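Local structure of putative glucarate dehydratase (Pseudomonas fluorescens, 4IT1) at residues D428-Q431 against M432-Y435. The protein probably catalyses the magnesium-dependent dehydration of D-glucarate to 5-dehydro-4-deoxy-D-glucarate, as a member of the mandelate racemase/muconate lactonizing enzyme family. Sequence-based numbering, arbitrary orientation.
Sequences DVRQ and MQRY
The Gln431 amide crosses the Arg434 chain at a slant, NE2 3.7 Å from Arg434 CD, with the amide and guanidinium planes only 25° apart. With CG anti to the backbone N (chi1 -171°), a bend at chi2 (61°) brings Gln431 NE2 within 4.2 Å of Tyr435 CE1, and NE2 donates to a water at 3.1 Å. The water's other leg, 2.4 Å to Tyr435 OH, is implausibly short and doubtful; that hydroxyl is hydrogen-bonded to Val178 N. Gln431 O is 3.5 Å from Tyr435 CD1, near the ring plane at its edge. Cut back to an alanine, Gln431 would no longer donate to this water, and the Arg434 chain is likely to be freer to turn. Asp428, salt-bridged to Arg426 and hydrogen-bonded to Asn42, has its side chain about 5 Å from a bound tartrate and about 8 Å from that of Lys215, the predicted proton acceptor, consistent with the helix start lying beside the active-site pocket of this enolase-superfamily barrel. In the backbone of this short helix, which follows helix 408-421, Met432 N reaches Asp428 O at 2.9 Å (i to i+4), whereas Arg434 N takes Gln431 O at 3.2 Å (i to i+3). Gln433 runs extended beyond CG and ties NE2 to Trp439 O.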
loop_
_atom_site.group_PDB
_atom_site.type_symbol
_atom_site.label_atom_id
_atom_site.label_comp_id
_atom_site.label_asym_id
_atom_site.label_seq_id
_atom_site.Cartn_x
_atom_site.Cartn_y
_atom_site.Cartn_z
ATOM N N ASP A 428 26.462 -18.859 -11.827
ATOM C CA ASP A 428 27.340 -18.127 -12.729
ATOM C C ASP A 428 28.810 -18.283 -12.325
ATOM O O ASP A 428 29.716 -18.150 -13.161
ATOM C CB ASP A 428 26.960 -16.643 -12.775
ATOM C CG ASP A 428 25.519 -16.405 -13.213
ATOM O OD1 ASP A 428 24.674 -17.329 -13.121
ATOM O OD2 ASP A 428 25.225 -15.259 -13.629
ATOM N N VAL A 429 29.040 -18.558 -11.039
ATOM C CA VAL A 429 30.395 -18.659 -10.503
ATOM C C VAL A 429 31.047 -19.976 -10.930
ATOM O O VAL A 429 32.147 -19.962 -11.486
ATOM C CB VAL A 429 30.446 -18.511 -8.961
ATOM C CG1 VAL A 429 31.890 -18.450 -8.485
ATOM C CG2 VAL A 429 29.690 -17.274 -8.503
ATOM N N ARG A 430 30.379 -21.103 -10.668
ATOM C CA ARG A 430 30.864 -22.389 -11.182
ATOM C C ARG A 430 31.049 -22.315 -12.696
ATOM O O ARG A 430 32.088 -22.720 -13.229
ATOM C CB ARG A 430 29.920 -23.536 -10.825
ATOM C CG ARG A 430 30.553 -24.905 -11.061
ATOM C CD ARG A 430 29.901 -26.022 -10.249
ATOM N NE ARG A 430 29.954 -25.824 -8.790
ATOM C CZ ARG A 430 31.071 -25.736 -8.064
ATOM N NH1 ARG A 430 30.990 -25.561 -6.754
ATOM N NH2 ARG A 430 32.269 -25.794 -8.638
ATOM N N GLN A 431 30.045 -21.764 -13.376
ATOM C CA GLN A 431 30.074 -21.676 -14.827
ATOM C C GLN A 431 31.300 -20.924 -15.311
ATOM O O GLN A 431 31.973 -21.383 -16.228
ATOM C CB GLN A 431 28.781 -21.052 -15.365
ATOM C CG GLN A 431 28.627 -21.112 -16.883
ATOM C CD GLN A 431 28.610 -22.532 -17.440
ATOM O OE1 GLN A 431 28.106 -23.469 -16.810
ATOM N NE2 GLN A 431 29.159 -22.692 -18.635
ATOM N N MET A 432 31.620 -19.790 -14.684
ATOM C CA MET A 432 32.825 -19.048 -15.075
ATOM C C MET A 432 34.099 -19.865 -14.849
ATOM O O MET A 432 35.105 -19.647 -15.540
ATOM C CB MET A 432 32.911 -17.678 -14.380
ATOM C CG MET A 432 34.098 -16.808 -14.798
ATOM S SD MET A 432 34.277 -16.424 -16.569
ATOM C CE MET A 432 33.164 -15.045 -16.717
ATOM N N GLN A 433 34.053 -20.805 -13.897
ATOM C CA GLN A 433 35.238 -21.597 -13.546
ATOM C C GLN A 433 35.672 -22.527 -14.688
ATOM O O GLN A 433 36.812 -22.985 -14.722
ATOM C CB GLN A 433 35.044 -22.351 -12.215
ATOM C CG GLN A 433 35.334 -21.476 -10.995
ATOM C CD GLN A 433 34.867 -22.047 -9.661
ATOM O OE1 GLN A 433 34.294 -23.134 -9.581
ATOM N NE2 GLN A 433 35.103 -21.288 -8.595
ATOM N N ARG A 434 34.770 -22.765 -15.639
ATOM C CA ARG A 434 35.086 -23.577 -16.815
ATOM C C ARG A 434 35.957 -22.837 -17.830
ATOM O O ARG A 434 36.626 -23.464 -18.654
ATOM C CB ARG A 434 33.815 -24.118 -17.456
ATOM C CG ARG A 434 33.009 -25.037 -16.549
ATOM C CD ARG A 434 31.533 -24.907 -16.855
ATOM N NE ARG A 434 30.842 -26.194 -16.861
ATOM C CZ ARG A 434 30.601 -26.920 -17.953
ATOM N NH1 ARG A 434 30.995 -26.498 -19.150
ATOM N NH2 ARG A 434 29.964 -28.079 -17.847
ATOM N N TYR A 435 35.972 -21.510 -17.753
ATOM C CA TYR A 435 36.807 -20.691 -18.643
ATOM C C TYR A 435 38.068 -20.252 -17.918
ATOM O O TYR A 435 39.153 -20.209 -18.501
ATOM C CB TYR A 435 36.059 -19.436 -19.119
ATOM C CG TYR A 435 34.725 -19.679 -19.793
ATOM C CD1 TYR A 435 33.579 -19.960 -19.044
ATOM C CD2 TYR A 435 34.600 -19.596 -21.185
ATOM C CE1 TYR A 435 32.354 -20.173 -19.657
ATOM C CE2 TYR A 435 33.377 -19.810 -21.808
ATOM C CZ TYR A 435 32.260 -20.093 -21.043
ATOM O OH TYR A 435 31.044 -20.297 -21.662
HETATM O O HOH W 1 28.972 -20.145 -20.453
#